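Local atomic coordinates of citrate synthase (Metallosphaera sedula, PDB entry 6ABW), a protein that probably catalyses the condensation of acetyl-CoA with oxaloacetate and water to give citrate and CoA, a step of the tricarboxylic acid cycle. Residues 40-45 and 61-66; 80-85 and 158-163; 190-195 and 281-286; 212-217 and 353-358. One frame throughout, in Å; residues are numbered along the deposited sequence.

The four contacts illustrate how side chains join separate parts of a largely helical enzyme. Contact 3 lies nearest the chemistry: the side chain of Y192 comes within about 3 Å of that of D325, predicted to be catalytic, and is about 10 Å from the bound acetyl-CoA. Contact 1 joins it directly, since the hydroxyl of Y42 reaches the backbone of 190-195. A probable bond of 2.9 Å between D194 OD2 and H357 NE2 couples contact 3 to contact 4, which also packs against contact 1 through A356. Contact 2 stands apart from the annotated sites, its centre 21 to 23 Å from the centres of the others and its atoms touching none of them.

Contact 1: residues 40-45 and 61-66; sequences LRYGGY and HLMLYG
M63 lays its terminal methyl over one face of the Y42 ring, while L62 on the same helix meets the tyrosine at the other end of the turn, Y45, at its rim. The methyl CE stands 4.2 Å from the centroid of the Y42 ring, 28° off the normal, a CH-pi contact in which the nearest ring atom, CG, is 3.8 Å from M63 CE. The sulfur follows behind: SD lies 5.0 Å from the same centroid, making this a Met-aromatic contact as well. Bends at chi2 and chi3 curl the methionine chain round to the ring.

L62 brings both methyls to bear. CD1 stays with the Y45 rim, in the plane of the ring and 3.8 Å from Y45 CE2, while CD2 touches both tyrosines, 3.6 Å from Y42 O and near Y42 CB and Y45 CD2. Having CG anti to the backbone N (chi1 173°) sends both branches into the angle between the tyrosines. The polar end of Y42 is held away from this apolar patch, its hydroxyl bonded to I190 O and D194 N. R381 of the second subunit bonds to G43 O and G66 O, so the dimer partner bridges the two segments.

Between the tyrosines runs a type I' beta turn, Y42 to Y45, with G43 and G44 at positive phi. The whole is a tight two-residue beta hairpin whose turn is packed against the end of a helix.

Contact 2: residues 80-85 and 158-163; sequences ALDEAY and PEPSES. With GOL (glycerol), chain C.
D82 meets P160 of the 158-163 loop through its carboxylate, with OD2 resting 3.6 Å from CB of P160. A bound glycerol, probably from the crystallisation liquor, touches both segments: D82 OD1 accepts from glycerol O2 at 2.7 Å and lies at a like distance from O3, and the CB of L81 is 3.5 Å from the same O2.

Y85 is sandwiched. The carbonyl O of L81 sits over one face of its ring, and on the opposite face P158 CB stands 3.8 Å from the ring centroid, 13° off the normal, an almost central CH-pi contact. With chi1 at -70°, CG lies beside the backbone N, which places the ring between that carbonyl and the proline. Y85 OH makes a very close approach to glycerol O2, at 2.5 Å. At the far end of the glycerol, S161 N donates to O3 in a nearly straight bond (2.9 Å, 176°), and S161 OG takes S163 N in an ST turn.

The loop thus runs past the end of helix 71-84 and leads into helix 164-173, with S163 as its N-cap. Helix 128-151 packs against P158 and A84, and E57 of helix 56-65 also binds the glycerol.

Contact 3: residues 190-195 and 281-286; sequences ILYADH and KIFKKY
L191 has CG beside its backbone N and anti to the carbonyl carbon (chi1 -74°), a setting that reaches its branches out to helix 278-292. F283 takes a similar turn about its own first torsion, and the two side chains lie alongside each other and point opposite ways. As a result L191 CD1 settles over the middle of the phenyl ring, 3.6 Å from the F283 centroid and only 5° off its normal. All six ring carbons lie at comparable distances from that methyl, the signature of a centred CH-pi contact. L191 CB adds a touch at the far rim, 3.7 Å from F283 CE2.

The other branch, CD2, meets I282, while L191 CD1 also reaches I282 CG2 at 3.8 Å. Leucine is therefore wedged between two successive residues of the opposing helix.

Beyond L191, the chain leaves the helix at Y192, whose ring receives the edge of F283. The ring planes are inclined at 54° with centroids 5.2 Å apart, and F283 CZ stands above the Y192 face, displaced toward its rim, 4.0 Å from Y192 CE2. A second edge-to-face partner of Y192 is F346, and F283 also packs on Y327 and S328 of helix 325-335.

The phenolic end of Y192 points to function: its OH is hydrogen-bonded to D325 OD1 and S328 OG. With D325 predicted to be a catalytic residue, the cluster is consistent with a second shell that positions the first-shell carboxylate of the citrate synthase active site.

Contact 4: residues 212-217 and 353-358; sequences SDIYSC and GWTAHV
I214, V358 and T355 form the heart of this contact, an apolar meeting with no hydrogen bond across it. I214 buries the largest area. Its CG1 branch runs anti to the backbone N (chi1 -158°), carrying CD1 across to the facing helix, where it lies 3.8 Å from T355 CG2 and equally near T355 CB. The same methyl is 4.1 Å from V358 CG2, so the isoleucine tip rests between side chains spaced three residues apart.

T355 offers its methyl to I214 and turns its hydroxyl to its own helix: OG1 is hydrogen-bonded to the carbonyls of T351 and L352, which satisfies a buried polar group within the apolar packing. V358 uses both branches, CG2 against I214 and CG1 against C217, where the distance to C217 CB is 4.3 Å.

Just before I214, D213 caps the helix by accepting from S216 N through OD1, at 3.1 Å and from above the carboxylate plane; its other oxygen forms a salt bridge with K226 of the second subunit. Helix 214-225 thus starts at the dimer interface and packs on helix 342-365. Helix 199-208 touches both C217 and V358, helix 104-119 packs on Y215, and W123 contacts I214 and V358.

Contact 1: residues 40-45 and 61-66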
loop_
_atom_site.group_PDB
_atom_site.type_symbol
_atom_site.label_atom_id
_atom_site.label_comp_id
_atom_site.label_asym_id
_atom_site.label_seq_id
_atom_site.Cartn_x
_atom_site.Cartn_y
_atom_site.Cartn_z
ATOM N N LEU A 40 26.040 -8.961 10.271
ATOM C CA LEU A 40 24.619 -8.701 10.380
ATOM C C LEU A 40 24.198 -9.154 11.794
ATOM O O LEU A 40 24.440 -10.315 12.188
ATOM C CB LEU A 40 23.858 -9.517 9.313
ATOM C CG LEU A 40 22.371 -9.365 9.476
ATOM C CD1 LEU A 40 21.841 -7.979 9.360
ATOM C CD2 LEU A 40 21.689 -10.314 8.482
ATOM N N ARG A 41 23.611 -8.235 12.542
ATOM C CA ARG A 41 23.062 -8.526 13.876
ATOM C C ARG A 41 21.640 -8.065 13.989
ATOM O O ARG A 41 21.303 -7.049 13.458
ATOM C CB ARG A 41 23.832 -7.834 15.002
ATOM C CG ARG A 41 25.285 -8.270 15.023
ATOM C CD ARG A 41 26.011 -7.552 16.108
ATOM N NE ARG A 41 27.426 -7.782 15.915
ATOM C CZ ARG A 41 28.365 -6.862 16.081
ATOM N NH1 ARG A 41 29.630 -7.233 15.858
ATOM N NH2 ARG A 41 28.082 -5.632 16.521
ATOM N N TYR A 42 20.829 -8.836 14.694
ATOM C CA TYR A 42 19.490 -8.421 15.113
ATOM C C TYR A 42 19.594 -8.165 16.649
ATOM O O TYR A 42 19.867 -9.103 17.389
ATOM C CB TYR A 42 18.456 -9.485 14.889
ATOM C CG TYR A 42 18.119 -9.859 13.423
ATOM C CD1 TYR A 42 18.382 -8.996 12.358
ATOM C CD2 TYR A 42 17.629 -11.097 13.146
ATOM C CE1 TYR A 42 18.090 -9.360 11.028
ATOM C CE2 TYR A 42 17.328 -11.499 11.839
ATOM C CZ TYR A 42 17.563 -10.644 10.772
ATOM O OH TYR A 42 17.211 -11.040 9.482
ATOM N N GLY A 43 19.341 -6.921 17.061
ATOM C CA GLY A 43 19.273 -6.597 18.476
ATOM C C GLY A 43 20.584 -6.962 19.221
ATOM O O GLY A 43 20.554 -7.398 20.372
ATOM N N GLY A 44 21.684 -6.886 18.503
ATOM C CA GLY A 44 23.048 -7.179 19.011
ATOM C C GLY A 44 23.525 -8.602 18.857
ATOM O O GLY A 44 24.726 -8.900 19.106
ATOM N N TYR A 45 22.636 -9.506 18.411
ATOM C CA TYR A 45 22.958 -10.867 18.267
ATOM C C TYR A 45 23.332 -11.181 16.793
ATOM O O TYR A 45 22.575 -10.844 15.873
ATOM C CB TYR A 45 21.786 -11.754 18.683
ATOM C CG TYR A 45 21.415 -11.638 20.120
ATOM C CD1 TYR A 45 22.264 -12.179 21.103
ATOM C CD2 TYR A 45 20.236 -11.034 20.527
ATOM C CE1 TYR A 45 21.925 -12.153 22.424
ATOM C CE2 TYR A 45 19.870 -11.015 21.872
ATOM C CZ TYR A 45 20.762 -11.552 22.819
ATOM O OH TYR A 45 20.443 -11.551 24.162
ATOM N N HIS A 61 10.128 -12.636 19.052
ATOM C CA HIS A 61 10.174 -11.983 20.379
ATOM C C HIS A 61 11.290 -10.965 20.482
ATOM O O HIS A 61 11.069 -9.863 20.957
ATOM C CB HIS A 61 10.235 -13.070 21.474
ATOM C CG HIS A 61 9.989 -12.549 22.845
ATOM N ND1 HIS A 61 10.871 -11.729 23.504
ATOM C CD2 HIS A 61 8.867 -12.596 23.616
ATOM C CE1 HIS A 61 10.343 -11.344 24.653
ATOM N NE2 HIS A 61 9.122 -11.849 24.739
ATOM N N LEU A 62 12.473 -11.265 19.960
ATOM C CA LEU A 62 13.571 -10.317 19.946
ATOM C C LEU A 62 13.290 -9.055 19.189
ATOM O O LEU A 62 13.606 -7.969 19.653
ATOM C CB LEU A 62 14.820 -11.030 19.364
ATOM C CG LEU A 62 16.049 -10.213 19.091
ATOM C CD1 LEU A 62 16.595 -9.726 20.432
ATOM C CD2 LEU A 62 17.047 -11.095 18.302
ATOM N N MET A 63 12.726 -9.173 17.993
ATOM C CA MET A 63 12.414 -8.010 17.191
ATOM C C MET A 63 11.292 -7.159 17.744
ATOM O O MET A 63 11.325 -5.962 17.652
ATOM C CB MET A 63 12.086 -8.433 15.783
ATOM C CG MET A 63 13.277 -9.057 15.097
ATOM S SD MET A 63 13.418 -8.267 13.487
ATOM C CE MET A 63 15.054 -7.549 13.701
ATOM N N LEU A 64 10.309 -7.788 18.328
ATOM C CA LEU A 64 9.140 -7.048 18.854
ATOM C C LEU A 64 9.370 -6.526 20.280
ATOM O O LEU A 64 8.817 -5.528 20.630
ATOM C CB LEU A 64 7.909 -7.921 18.804
ATOM C CG LEU A 64 7.428 -8.225 17.412
ATOM C CD1 LEU A 64 6.221 -9.108 17.549
ATOM C CD2 LEU A 64 7.079 -7.000 16.627
ATOM N N TYR A 65 10.114 -7.246 21.097
ATOM C CA TYR A 65 10.260 -6.898 22.520
ATOM C C TYR A 65 11.669 -6.521 22.920
ATOM O O TYR A 65 11.836 -6.021 24.030
ATOM C CB TYR A 65 9.798 -8.007 23.409
ATOM C CG TYR A 65 8.355 -8.318 23.301
ATOM C CD1 TYR A 65 7.909 -9.208 22.369
ATOM C CD2 TYR A 65 7.396 -7.715 24.115
ATOM C CE1 TYR A 65 6.577 -9.482 22.215
ATOM C CE2 TYR A 65 6.017 -8.058 23.976
ATOM C CZ TYR A 65 5.619 -8.925 23.000
ATOM O OH TYR A 65 4.299 -9.389 22.709
ATOM N N GLY A 66 12.662 -6.761 22.062
ATOM C CA GLY A 66 14.024 -6.262 22.313
ATOM C C GLY A 66 14.975 -7.240 22.983
ATOM O O GLY A 66 16.152 -6.906 23.112
#

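Contact 2: residues 80-85 and 158-163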
loop_
_atom_site.group_PDB
_atom_site.type_symbol
_atom_site.label_atom_id
_atom_site.label_comp_id
_atom_site.label_asym_id
_atom_site.label_seq_id
_atom_site.Cartn_x
_atom_site.Cartn_y
_atom_site.Cartn_z
ATOM N N ALA A 80 -0.171 -17.657 21.419
ATOM C CA ALA A 80 -0.764 -16.526 20.655
ATOM C C ALA A 80 -0.684 -16.781 19.127
ATOM O O ALA A 80 -1.668 -16.571 18.397
ATOM C CB ALA A 80 -0.089 -15.241 21.009
ATOM N N LEU A 81 0.453 -17.325 18.666
ATOM C CA LEU A 81 0.552 -17.746 17.266
ATOM C C LEU A 81 -0.477 -18.800 16.929
ATOM O O LEU A 81 -1.217 -18.673 15.950
ATOM C CB LEU A 81 1.944 -18.280 16.914
ATOM C CG LEU A 81 3.027 -17.258 16.939
ATOM C CD1 LEU A 81 4.385 -17.981 16.982
ATOM C CD2 LEU A 81 2.995 -16.375 15.675
ATOM N N ASP A 82 -0.592 -19.834 17.792
ATOM C CA ASP A 82 -1.534 -20.921 17.534
ATOM C C ASP A 82 -2.975 -20.488 17.400
ATOM O O ASP A 82 -3.660 -20.960 16.521
ATOM C CB ASP A 82 -1.504 -21.990 18.616
ATOM C CG ASP A 82 -0.194 -22.803 18.589
ATOM O OD1 ASP A 82 0.519 -22.803 17.537
ATOM O OD2 ASP A 82 0.138 -23.460 19.612
ATOM N N GLU A 83 -3.367 -19.540 18.206
ATOM C CA GLU A 83 -4.809 -19.160 18.181
ATOM C C GLU A 83 -5.060 -18.199 17.007
ATOM O O GLU A 83 -6.181 -18.061 16.600
ATOM C CB GLU A 83 -5.269 -18.633 19.525
ATOM C CG GLU A 83 -4.793 -17.269 19.866
ATOM C CD GLU A 83 -5.127 -16.803 21.285
ATOM O OE1 GLU A 83 -4.342 -15.946 21.819
ATOM O OE2 GLU A 83 -6.163 -17.256 21.853
ATOM N N ALA A 84 -4.000 -17.575 16.469
ATOM C CA ALA A 84 -4.151 -16.610 15.384
ATOM C C ALA A 84 -4.179 -17.241 13.981
ATOM O O ALA A 84 -4.586 -16.567 13.067
ATOM C CB ALA A 84 -3.055 -15.586 15.493
ATOM N N TYR A 85 -3.753 -18.474 13.777
ATOM C CA TYR A 85 -3.684 -19.047 12.406
ATOM C C TYR A 85 -4.990 -19.001 11.662
ATOM O O TYR A 85 -4.990 -18.751 10.470
ATOM C CB TYR A 85 -3.215 -20.501 12.404
ATOM C CG TYR A 85 -1.754 -20.640 12.772
ATOM C CD1 TYR A 85 -0.767 -19.966 12.024
ATOM C CD2 TYR A 85 -1.344 -21.552 13.737
ATOM C CE1 TYR A 85 0.579 -20.079 12.343
ATOM C CE2 TYR A 85 0.006 -21.776 14.006
ATOM C CZ TYR A 85 0.958 -21.001 13.347
ATOM O OH TYR A 85 2.262 -21.224 13.630
ATOM N N PRO A 158 -2.758 -23.661 8.931
ATOM C CA PRO A 158 -1.766 -24.164 9.894
ATOM C C PRO A 158 -2.348 -24.509 11.253
ATOM O O PRO A 158 -3.240 -23.824 11.754
ATOM C CB PRO A 158 -0.773 -23.069 10.004
ATOM C CG PRO A 158 -0.956 -22.242 8.693
ATOM C CD PRO A 158 -2.422 -22.316 8.450
ATOM N N GLU A 159 -1.824 -25.577 11.816
ATOM C CA GLU A 159 -2.231 -26.042 13.145
ATOM C C GLU A 159 -1.052 -26.084 14.057
ATOM O O GLU A 159 0.100 -26.202 13.591
ATOM C CB GLU A 159 -2.802 -27.434 13.039
ATOM C CG GLU A 159 -3.900 -27.445 12.042
ATOM C CD GLU A 159 -4.741 -28.676 12.104
ATOM O OE1 GLU A 159 -4.189 -29.807 12.128
ATOM O OE2 GLU A 159 -5.958 -28.485 12.090
ATOM N N PRO A 160 -1.309 -26.031 15.374
ATOM C CA PRO A 160 -0.236 -26.129 16.339
ATOM C C PRO A 160 0.685 -27.303 16.098
ATOM O O PRO A 160 0.278 -28.361 15.622
ATOM C CB PRO A 160 -0.971 -26.322 17.652
ATOM C CG PRO A 160 -2.286 -25.711 17.408
ATOM C CD PRO A 160 -2.616 -26.191 16.041
ATOM N N SER A 161 1.971 -27.096 16.355
ATOM C CA SER A 161 2.994 -28.150 16.222
ATOM C C SER A 161 4.139 -27.710 17.057
ATOM O O SER A 161 4.076 -26.691 17.757
ATOM C CB SER A 161 3.410 -28.430 14.741
ATOM O OG SER A 161 4.324 -27.450 14.231
ATOM N N GLU A 162 5.221 -28.432 16.935
ATOM C CA GLU A 162 6.484 -28.077 17.614
ATOM C C GLU A 162 7.123 -26.782 17.188
ATOM O O GLU A 162 7.898 -26.221 17.951
ATOM C CB GLU A 162 7.471 -29.281 17.535
ATOM C CG GLU A 162 6.894 -30.382 18.488
ATOM C CD GLU A 162 7.477 -31.779 18.356
ATOM O OE1 GLU A 162 6.773 -32.694 17.841
ATOM O OE2 GLU A 162 8.632 -31.968 18.804
ATOM N N SER A 163 6.768 -26.265 15.996
ATOM C CA SER A 163 7.274 -24.956 15.609
ATOM C C SER A 163 6.491 -24.320 14.451
ATOM O O SER A 163 5.788 -24.986 13.677
ATOM C CB SER A 163 8.714 -25.030 15.212
ATOM O OG SER A 163 8.880 -25.752 13.986
HETATM C C1 GOL C . 4.178 -22.070 17.783
HETATM O O1 GOL C . 5.441 -22.718 17.983
HETATM C C2 GOL C . 3.684 -22.392 16.363
HETATM O O2 GOL C . 2.504 -21.652 16.128
HETATM C C3 GOL C . 3.325 -23.850 16.058
HETATM O O3 GOL C . 2.666 -24.441 17.181
#

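Contact 3: residues 190-195 and 281-286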
loop_
_atom_site.group_PDB
_atom_site.type_symbol
_atom_site.label_atom_id
_atom_site.label_comp_id
_atom_site.label_asym_id
_atom_site.label_seq_id
_atom_site.Cartn_x
_atom_site.Cartn_y
_atom_site.Cartn_z
ATOM N N ILE A 190 14.343 -16.769 9.721
ATOM C CA ILE A 190 15.212 -15.821 10.467
ATOM C C ILE A 190 16.065 -14.966 9.526
ATOM O O ILE A 190 16.211 -13.739 9.723
ATOM C CB ILE A 190 16.138 -16.595 11.445
ATOM C CG1 ILE A 190 15.287 -17.260 12.575
ATOM C CG2 ILE A 190 17.173 -15.648 12.056
ATOM C CD1 ILE A 190 16.041 -18.323 13.344
ATOM N N LEU A 191 16.591 -15.613 8.484
ATOM C CA LEU A 191 17.568 -14.968 7.602
ATOM C C LEU A 191 17.021 -13.752 6.860
ATOM O O LEU A 191 17.723 -12.775 6.616
ATOM C CB LEU A 191 18.153 -16.000 6.618
ATOM C CG LEU A 191 19.169 -17.023 7.169
ATOM C CD1 LEU A 191 19.470 -18.200 6.262
ATOM C CD2 LEU A 191 20.474 -16.326 7.573
ATOM N N TYR A 192 15.765 -13.839 6.436
ATOM C CA TYR A 192 15.110 -12.818 5.685
ATOM C C TYR A 192 14.298 -11.799 6.526
ATOM O O TYR A 192 13.653 -10.910 5.945
ATOM C CB TYR A 192 14.259 -13.467 4.564
ATOM C CG TYR A 192 14.899 -13.735 3.219
ATOM C CD1 TYR A 192 15.865 -12.855 2.663
ATOM C CD2 TYR A 192 14.470 -14.774 2.419
ATOM C CE1 TYR A 192 16.339 -13.032 1.392
ATOM C CE2 TYR A 192 14.966 -14.959 1.146
ATOM C CZ TYR A 192 15.923 -14.073 0.629
ATOM O OH TYR A 192 16.390 -14.231 -0.684
ATOM N N ALA A 193 14.386 -11.882 7.885
ATOM C CA ALA A 193 13.451 -11.163 8.727
ATOM C C ALA A 193 13.584 -9.657 8.581
ATOM O O ALA A 193 12.565 -8.981 8.587
ATOM C CB ALA A 193 13.524 -11.577 10.177
ATOM N N ASP A 194 14.796 -9.096 8.511
ATOM C CA ASP A 194 14.936 -7.677 8.361
ATOM C C ASP A 194 16.286 -7.303 7.741
ATOM O O ASP A 194 17.261 -8.000 8.006
ATOM C CB ASP A 194 14.888 -6.929 9.717
ATOM C CG ASP A 194 14.665 -5.414 9.495
ATOM O OD1 ASP A 194 13.785 -5.014 8.631
ATOM O OD2 ASP A 194 15.424 -4.596 10.060
ATOM N N HIS A 195 16.314 -6.248 6.941
ATOM C CA HIS A 195 17.589 -5.754 6.386
ATOM C C HIS A 195 17.416 -4.408 5.705
ATOM O O HIS A 195 16.624 -4.300 4.726
ATOM C CB HIS A 195 18.104 -6.731 5.339
ATOM C CG HIS A 195 19.592 -6.781 5.189
ATOM N ND1 HIS A 195 20.248 -6.141 4.165
ATOM C CD2 HIS A 195 20.534 -7.408 5.915
ATOM C CE1 HIS A 195 21.547 -6.343 4.313
ATOM N NE2 HIS A 195 21.747 -7.098 5.362
ATOM N N LYS A 281 26.152 -17.518 3.240
ATOM C CA LYS A 281 26.823 -18.684 3.744
ATOM C C LYS A 281 25.885 -19.616 4.533
ATOM O O LYS A 281 26.026 -20.860 4.537
ATOM C CB LYS A 281 27.950 -18.229 4.675
ATOM C CG LYS A 281 29.007 -17.459 3.940
ATOM C CD LYS A 281 30.140 -17.014 4.848
ATOM C CE LYS A 281 29.740 -15.880 5.748
ATOM N NZ LYS A 281 30.665 -14.711 5.627
ATOM N N ILE A 282 24.904 -19.007 5.186
ATOM C CA ILE A 282 23.974 -19.790 5.985
ATOM C C ILE A 282 22.964 -20.445 5.073
ATOM O O ILE A 282 22.683 -21.666 5.219
ATOM C CB ILE A 282 23.340 -18.934 7.083
ATOM C CG1 ILE A 282 24.417 -18.330 7.934
ATOM C CG2 ILE A 282 22.433 -19.814 7.921
ATOM C CD1 ILE A 282 24.017 -17.187 8.827
ATOM N N PHE A 283 22.389 -19.685 4.133
ATOM C CA PHE A 283 21.505 -20.365 3.140
ATOM C C PHE A 283 22.252 -21.550 2.467
ATOM O O PHE A 283 21.672 -22.644 2.279
ATOM C CB PHE A 283 21.032 -19.402 2.082
ATOM C CG PHE A 283 19.809 -18.634 2.452
ATOM C CD1 PHE A 283 18.604 -19.291 2.612
ATOM C CD2 PHE A 283 19.836 -17.285 2.655
ATOM C CE1 PHE A 283 17.443 -18.614 2.959
ATOM C CE2 PHE A 283 18.694 -16.596 2.993
ATOM C CZ PHE A 283 17.472 -17.272 3.166
ATOM N N LYS A 284 23.533 -21.348 2.141
ATOM C CA LYS A 284 24.279 -22.440 1.507
ATOM C C LYS A 284 24.332 -23.718 2.344
ATOM O O LYS A 284 24.087 -24.825 1.836
ATOM C CB LYS A 284 25.681 -21.983 1.151
ATOM C CG LYS A 284 26.407 -23.078 0.358
ATOM C CD LYS A 284 27.766 -22.654 -0.042
ATOM C CE LYS A 284 28.438 -23.815 -0.780
ATOM N NZ LYS A 284 29.807 -23.341 -1.144
ATOM N N LYS A 285 24.631 -23.552 3.605
ATOM C CA LYS A 285 24.740 -24.645 4.574
ATOM C C LYS A 285 23.475 -25.455 4.567
ATOM O O LYS A 285 23.509 -26.687 4.468
ATOM C CB LYS A 285 24.974 -24.044 5.931
ATOM C CG LYS A 285 25.022 -24.983 7.132
ATOM C CD LYS A 285 25.144 -24.075 8.374
ATOM C CE LYS A 285 25.909 -24.679 9.542
ATOM N NZ LYS A 285 25.031 -25.625 10.254
ATOM N N TYR A 286 22.324 -24.752 4.638
ATOM C CA TYR A 286 21.069 -25.419 4.733
ATOM C C TYR A 286 20.633 -25.986 3.417
ATOM O O TYR A 286 19.978 -26.994 3.410
ATOM C CB TYR A 286 19.984 -24.535 5.411
ATOM C CG TYR A 286 20.242 -24.438 6.889
ATOM C CD1 TYR A 286 19.909 -25.513 7.764
ATOM C CD2 TYR A 286 20.898 -23.402 7.405
ATOM C CE1 TYR A 286 20.193 -25.434 9.103
ATOM C CE2 TYR A 286 21.185 -23.308 8.748
ATOM C CZ TYR A 286 20.845 -24.339 9.597
ATOM O OH TYR A 286 21.230 -24.166 10.937
#

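Contact 4: residues 212-217 and 353-358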
loop_
_atom_site.group_PDB
_atom_site.type_symbol
_atom_site.label_atom_id
_atom_site.label_comp_id
_atom_site.label_asym_id
_atom_site.label_seq_id
_atom_site.Cartn_x
_atom_site.Cartn_y
_atom_site.Cartn_z
ATOM N N SER A 212 -2.727 4.317 10.029
ATOM C CA SER A 212 -3.380 3.155 9.411
ATOM C C SER A 212 -2.965 1.878 10.167
ATOM O O SER A 212 -1.846 1.764 10.635
ATOM C CB SER A 212 -3.068 3.083 7.908
ATOM O OG SER A 212 -3.884 2.043 7.330
ATOM N N ASP A 213 -3.887 0.921 10.302
ATOM C CA ASP A 213 -3.613 -0.309 11.048
ATOM C C ASP A 213 -2.436 -1.136 10.475
ATOM O O ASP A 213 -2.050 -0.986 9.326
ATOM C CB ASP A 213 -4.848 -1.161 11.173
ATOM C CG ASP A 213 -5.381 -1.665 9.823
ATOM O OD1 ASP A 213 -4.861 -2.685 9.336
ATOM O OD2 ASP A 213 -6.306 -1.077 9.250
ATOM N N ILE A 214 -1.840 -1.905 11.356
ATOM C CA ILE A 214 -0.686 -2.703 10.998
ATOM C C ILE A 214 -0.855 -3.627 9.787
ATOM O O ILE A 214 0.083 -3.846 9.035
ATOM C CB ILE A 214 -0.124 -3.423 12.264
ATOM C CG1 ILE A 214 1.322 -3.783 12.036
ATOM C CG2 ILE A 214 -1.002 -4.604 12.637
ATOM C CD1 ILE A 214 2.100 -3.987 13.355
ATOM N N TYR A 215 -2.044 -4.190 9.582
ATOM C CA TYR A 215 -2.280 -4.972 8.416
ATOM C C TYR A 215 -2.176 -4.150 7.106
ATOM O O TYR A 215 -1.584 -4.646 6.125
ATOM C CB TYR A 215 -3.641 -5.653 8.469
ATOM C CG TYR A 215 -3.703 -6.786 9.499
ATOM C CD1 TYR A 215 -4.000 -6.522 10.810
ATOM C CD2 TYR A 215 -3.446 -8.109 9.156
ATOM C CE1 TYR A 215 -4.039 -7.532 11.786
ATOM C CE2 TYR A 215 -3.539 -9.117 10.084
ATOM C CZ TYR A 215 -3.803 -8.834 11.420
ATOM O OH TYR A 215 -3.845 -9.867 12.395
ATOM N N SER A 216 -2.687 -2.906 7.126
ATOM C CA SER A 216 -2.621 -1.998 5.979
ATOM C C SER A 216 -1.181 -1.528 5.748
ATOM O O SER A 216 -0.829 -1.315 4.602
ATOM C CB SER A 216 -3.581 -0.816 6.085
ATOM O OG SER A 216 -4.844 -1.276 5.595
ATOM N N CYS A 217 -0.386 -1.406 6.814
ATOM C CA CYS A 217 1.047 -1.177 6.648
ATOM C C CYS A 217 1.696 -2.306 5.838
ATOM O O CYS A 217 2.451 -2.030 4.907
ATOM C CB CYS A 217 1.739 -0.941 7.991
ATOM S SG CYS A 217 1.097 0.502 8.868
ATOM N N GLY A 353 10.135 -7.964 10.178
ATOM C CA GLY A 353 10.814 -6.668 10.071
ATOM C C GLY A 353 9.887 -5.502 9.762
ATOM O O GLY A 353 9.998 -4.448 10.389
ATOM N N TRP A 354 8.907 -5.698 8.872
ATOM C CA TRP A 354 7.927 -4.637 8.601
ATOM C C TRP A 354 7.130 -4.205 9.840
ATOM O O TRP A 354 7.073 -3.036 10.156
ATOM C CB TRP A 354 6.960 -5.066 7.478
ATOM C CG TRP A 354 7.577 -5.217 6.121
ATOM C CD1 TRP A 354 8.644 -4.547 5.610
ATOM C CD2 TRP A 354 7.108 -6.083 5.072
ATOM N NE1 TRP A 354 8.868 -4.952 4.319
ATOM C CE2 TRP A 354 7.916 -5.870 3.956
ATOM C CE3 TRP A 354 6.048 -6.973 4.970
ATOM C CZ2 TRP A 354 7.785 -6.598 2.812
ATOM C CZ3 TRP A 354 5.902 -7.674 3.815
ATOM C CH2 TRP A 354 6.741 -7.480 2.749
ATOM N N THR A 355 6.605 -5.158 10.562
ATOM C CA THR A 355 5.792 -4.873 11.721
ATOM C C THR A 355 6.686 -4.256 12.825
ATOM O O THR A 355 6.310 -3.246 13.484
ATOM C CB THR A 355 5.080 -6.070 12.276
ATOM O OG1 THR A 355 5.984 -7.144 12.621
ATOM C CG2 THR A 355 3.973 -6.578 11.393
ATOM N N ALA A 356 7.908 -4.794 12.984
ATOM C CA ALA A 356 8.762 -4.254 14.030
ATOM C C ALA A 356 9.219 -2.832 13.734
ATOM O O ALA A 356 9.290 -1.960 14.674
ATOM C CB ALA A 356 9.981 -5.166 14.263
ATOM N N HIS A 357 9.495 -2.524 12.473
ATOM C CA HIS A 357 9.855 -1.147 12.082
ATOM C C HIS A 357 8.712 -0.156 12.261
ATOM O O HIS A 357 8.930 0.969 12.685
ATOM C CB HIS A 357 10.360 -1.051 10.655
ATOM C CG HIS A 357 11.801 -1.384 10.497
ATOM N ND1 HIS A 357 12.786 -0.456 10.726
ATOM C CD2 HIS A 357 12.436 -2.500 10.052
ATOM C CE1 HIS A 357 13.978 -1.026 10.554
ATOM N NE2 HIS A 357 13.789 -2.262 10.127
ATOM N N VAL A 358 7.497 -0.544 11.916
ATOM C CA VAL A 358 6.406 0.378 12.028
ATOM C C VAL A 358 6.070 0.613 13.514
ATOM O O VAL A 358 5.784 1.756 13.862
ATOM C CB VAL A 358 5.144 0.060 11.208
ATOM C CG1 VAL A 358 5.518 0.115 9.713
ATOM C CG2 VAL A 358 4.499 -1.248 11.549
#